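Local coordinates for protein inositol dehydrogenase (Lactobacillus casei, PDB 4MKX) that probably oxidises scyllo-inositol with an NAD-type cofactor, as a dehydrogenase of the Gfo/Idh/MocA family with a Rossmann fold, at residues F139-D144 against I197-V202. Residues are numbered along the deposited sequence; the frame is centred on the assembly and turned at random.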
ATOM      1  N   PHE A 139      -7.352  29.130   3.073  1.00 10.67           N
ATOM      2  CA  PHE A 139      -6.389  28.042   3.279  1.00 10.19           C
ATOM      3  C   PHE A 139      -7.148  26.732   3.513  1.00  9.62           C
ATOM      4  O   PHE A 139      -7.326  26.289   4.654  1.00 10.74           O
ATOM      5  CB  PHE A 139      -5.457  28.376   4.449  1.00 12.77           C
ATOM      6  CG  PHE A 139      -4.478  29.481   4.141  1.00 12.80           C
ATOM      7  CD1 PHE A 139      -3.691  29.419   3.004  1.00 12.96           C
ATOM      8  CD2 PHE A 139      -4.375  30.595   4.968  1.00 18.76           C
ATOM      9  CE1 PHE A 139      -2.792  30.436   2.700  1.00 19.37           C
ATOM     10  CE2 PHE A 139      -3.479  31.616   4.673  1.00 20.22           C
ATOM     11  CZ  PHE A 139      -2.688  31.535   3.535  1.00 17.54           C
ATOM     12  N   MET A 140      -7.606  26.113   2.424  1.00  8.39           N
ATOM     13  CA  MET A 140      -8.570  25.025   2.544  1.00  9.23           C
ATOM     14  C   MET A 140      -7.993  23.743   3.136  1.00  8.57           C
ATOM     15  O   MET A 140      -8.748  22.909   3.629  1.00  9.22           O
ATOM     16  CB  MET A 140      -9.264  24.739   1.207  1.00 10.49           C
ATOM     17  CG  MET A 140      -8.452  23.949   0.186  1.00 12.60           C
ATOM     18  SD  MET A 140      -7.063  24.884  -0.479  1.00 15.10           S
ATOM     19  CE  MET A 140      -6.447  23.756  -1.712  1.00 17.78           C
ATOM     20  N   ARG A 141      -6.677  23.580   3.123  1.00  8.89           N
ATOM     21  CA  ARG A 141      -6.108  22.352   3.675  1.00  7.83           C
ATOM     22  C   ARG A 141      -6.397  22.235   5.167  1.00  9.15           C
ATOM     23  O   ARG A 141      -6.498  21.138   5.703  1.00  8.82           O
ATOM     24  CB  ARG A 141      -4.610  22.273   3.408  1.00  8.19           C
ATOM     25  CG  ARG A 141      -4.288  22.207   1.930  1.00  9.97           C
ATOM     26  CD  ARG A 141      -2.842  21.841   1.744  1.00 11.66           C
ATOM     27  NE  ARG A 141      -2.419  22.081   0.375  1.00  9.41           N
ATOM     28  CZ  ARG A 141      -1.161  21.967  -0.035  1.00 10.50           C
ATOM     29  NH1 ARG A 141      -0.220  21.602   0.823  1.00 11.88           N
ATOM     30  NH2 ARG A 141      -0.854  22.235  -1.301  1.00 13.75           N
ATOM     31  N   ARG A 142      -6.603  23.368   5.832  1.00 11.93           N
ATOM     32  CA  ARG A 142      -6.988  23.320   7.234  1.00 12.75           C
ATOM     33  C   ARG A 142      -8.351  22.673   7.447  1.00 12.12           C
ATOM     34  O   ARG A 142      -8.678  22.290   8.570  1.00 15.58           O
ATOM     35  CB  ARG A 142      -6.992  24.720   7.849  1.00 11.13           C
ATOM     36  CG  ARG A 142      -5.629  25.389   7.834  1.00 12.86           C
ATOM     37  CD  ARG A 142      -5.658  26.552   8.781  1.00 16.98           C
ATOM     38  NE  ARG A 142      -4.470  27.385   8.691  1.00 15.18           N
ATOM     39  CZ  ARG A 142      -4.118  28.236   9.643  1.00 19.77           C
ATOM     40  NH1 ARG A 142      -4.871  28.332  10.728  1.00 21.54           N
ATOM     41  NH2 ARG A 142      -3.020  28.970   9.518  1.00 19.82           N
ATOM     42  N   PHE A 143      -9.145  22.550   6.382  1.00  9.79           N
ATOM     43  CA  PHE A 143     -10.462  21.920   6.488  1.00 10.04           C
ATOM     44  C   PHE A 143     -10.535  20.534   5.880  1.00 10.96           C
ATOM     45  O   PHE A 143     -11.579  19.890   5.916  1.00 12.31           O
ATOM     46  CB  PHE A 143     -11.522  22.822   5.854  1.00  9.69           C
ATOM     47  CG  PHE A 143     -11.712  24.098   6.600  1.00  9.96           C
ATOM     48  CD1 PHE A 143     -10.922  25.197   6.319  1.00 13.98           C
ATOM     49  CD2 PHE A 143     -12.658  24.183   7.609  1.00 15.76           C
ATOM     50  CE1 PHE A 143     -11.085  26.377   7.019  1.00 17.07           C
ATOM     51  CE2 PHE A 143     -12.820  25.359   8.313  1.00 17.61           C
ATOM     52  CZ  PHE A 143     -12.031  26.449   8.015  1.00 14.94           C
ATOM     53  N   ASP A 144      -9.418  20.062   5.351  1.00  8.68           N
ATOM     54  CA  ASP A 144      -9.384  18.754   4.715  1.00  8.08           C
ATOM     55  C   ASP A 144      -9.369  17.662   5.778  1.00 10.10           C
ATOM     56  O   ASP A 144      -8.633  17.777   6.762  1.00 10.82           O
ATOM     57  CB  ASP A 144      -8.113  18.650   3.862  1.00  7.98           C
ATOM     58  CG  ASP A 144      -7.934  17.284   3.261  1.00  8.70           C
ATOM     59  OD1 ASP A 144      -8.674  16.934   2.316  1.00 11.94           O
ATOM     60  OD2 ASP A 144      -7.043  16.544   3.716  1.00  9.91           O
ATOM     61  N   ILE A 197       2.278  28.492  -1.187  1.00 15.66           N
ATOM     62  CA  ILE A 197       1.633  29.230  -0.115  1.00 13.75           C
ATOM     63  C   ILE A 197       0.851  28.313   0.824  1.00 13.28           C
ATOM     64  O   ILE A 197       0.904  28.491   2.036  1.00 11.39           O
ATOM     65  CB  ILE A 197       0.729  30.371  -0.648  1.00 16.41           C
ATOM     66  CG1 ILE A 197       1.601  31.475  -1.237  1.00 22.74           C
ATOM     67  CG2 ILE A 197      -0.094  30.977   0.479  1.00 23.56           C
ATOM     68  CD1 ILE A 197       0.909  32.830  -1.335  1.00 27.26           C
ATOM     69  N   HIS A 198       0.154  27.314   0.281  1.00 10.89           N
ATOM     70  CA  HIS A 198      -0.575  26.393   1.139  1.00 12.03           C
ATOM     71  C   HIS A 198       0.373  25.558   1.987  1.00 11.65           C
ATOM     72  O   HIS A 198       0.051  25.205   3.125  1.00 11.75           O
ATOM     73  CB  HIS A 198      -1.467  25.457   0.332  1.00 11.72           C
ATOM     74  CG  HIS A 198      -2.620  26.130  -0.338  1.00 11.50           C
ATOM     75  ND1 HIS A 198      -3.628  26.755   0.362  1.00 12.62           N
ATOM     76  CD2 HIS A 198      -2.938  26.251  -1.649  1.00 15.54           C
ATOM     77  CE1 HIS A 198      -4.510  27.249  -0.489  1.00 14.94           C
ATOM     78  NE2 HIS A 198      -4.121  26.944  -1.717  1.00 12.22           N
ATOM     79  N   ASP A 199       1.537  25.230   1.436  1.00 10.40           N
ATOM     80  CA  ASP A 199       2.530  24.470   2.183  1.00 10.21           C
ATOM     81  C   ASP A 199       3.126  25.295   3.320  1.00 10.80           C
ATOM     82  O   ASP A 199       3.315  24.793   4.427  1.00 11.12           O
ATOM     83  CB  ASP A 199       3.631  23.977   1.245  1.00 11.59           C
ATOM     84  CG  ASP A 199       3.125  22.968   0.237  1.00 13.09           C
ATOM     85  OD1 ASP A 199       2.528  21.953   0.655  1.00 11.70           O
ATOM     86  OD2 ASP A 199       3.319  23.190  -0.974  1.00 14.30           O
ATOM     87  N   ILE A 200       3.406  26.565   3.044  1.00 12.20           N
ATOM     88  CA  ILE A 200       3.870  27.473   4.085  1.00 11.01           C
ATOM     89  C   ILE A 200       2.844  27.548   5.208  1.00 10.70           C
ATOM     90  O   ILE A 200       3.181  27.410   6.383  1.00 11.42           O
ATOM     91  CB  ILE A 200       4.186  28.859   3.505  1.00 12.38           C
ATOM     92  CG1 ILE A 200       5.456  28.780   2.646  1.00 17.45           C
ATOM     93  CG2 ILE A 200       4.393  29.880   4.621  1.00 13.89           C
ATOM     94  CD1 ILE A 200       5.579  29.912   1.661  1.00 20.48           C
ATOM     95  N   ASP A 201       1.573  27.721   4.855  1.00  9.15           N
ATOM     96  CA  ASP A 201       0.549  27.756   5.880  1.00 11.54           C
ATOM     97  C   ASP A 201       0.447  26.462   6.688  1.00 11.74           C
ATOM     98  O   ASP A 201       0.276  26.485   7.911  1.00 11.38           O
ATOM     99  CB  ASP A 201      -0.796  28.095   5.256  1.00 11.81           C
ATOM    100  CG  ASP A 201      -1.863  28.285   6.297  1.00 15.76           C
ATOM    101  OD1 ASP A 201      -1.788  29.298   7.041  1.00 14.53           O
ATOM    102  OD2 ASP A 201      -2.759  27.413   6.391  1.00 13.71           O
ATOM    103  N   VAL A 202       0.561  25.320   6.010  1.00 10.52           N
ATOM    104  CA  VAL A 202       0.545  24.041   6.698  1.00 10.61           C
ATOM    105  C   VAL A 202       1.676  23.932   7.725  1.00 10.82           C
ATOM    106  O   VAL A 202       1.461  23.463   8.837  1.00 11.63           O
ATOM    107  CB  VAL A 202       0.609  22.857   5.680  1.00 13.47           C
ATOM    108  CG1 VAL A 202       1.289  21.649   6.273  1.00 16.25           C
ATOM    109  CG2 VAL A 202      -0.785  22.514   5.186  1.00 13.63           C
TER
HETATM  110  O   HOH W   1      -4.446  25.470   2.756  1.00 11.31           O
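R142 grips D201 side-on, a textbook case of the bidentate arginine–carboxylate salt bridge, here joining the 3-10 turn 140-143, which follows the last strand of the Rossmann sheet, to helix 197-207 of the C-terminal domain. R142 NE reaches the syn lone pair of D201 OD2 at 2.9 Å and almost straight (172°), while R142 NH2 meets D201 OD1 at 2.8 Å; these two bonds, one to each oxygen, keep guanidinium and carboxylate nearly coplanar (17°) and restrain rotation of the carboxylate. With CG anti to its backbone N (chi1 -174°), D201 also lays this carboxylate over one face of the F139 ring, and D201 CB stands above the same ring, 4.0 Å from its centroid, in a CH-pi contact. The salt bridge thus grips the carboxylate at its oxygen edge, while its flat side merely packs against the F139 ring, the two planes nearly parallel.

R141 makes a second, less regular salt bridge. Its extended chain brings NH1 to D199 OD1 at 2.8 Å, but from well above the carboxylate plane. D199 OD1 also bonds S167 OG and D199 OD2 bonds S169 OG, so the group is shared among several partners, and S169 also takes R141 NH2. One face of the same guanidinium rests on H198 CB.

H198 is the helix residue most surrounded by the turn. A water bridges H198 ND1 (2.8 Å) and the backbone N of R141 (2.9 Å), from which it accepts, and M140 CE packs over a face of the imidazole. Farther out, I197 CG2 abuts the F139 ring edge and V202 CG2 touches R141 CD, while helices 304-319 and 328-347 pack against M140 and I197 respectively. Obliquely to the same imidazole sits the M140 sulfur, with SD 3.5 Å from H198 CE1.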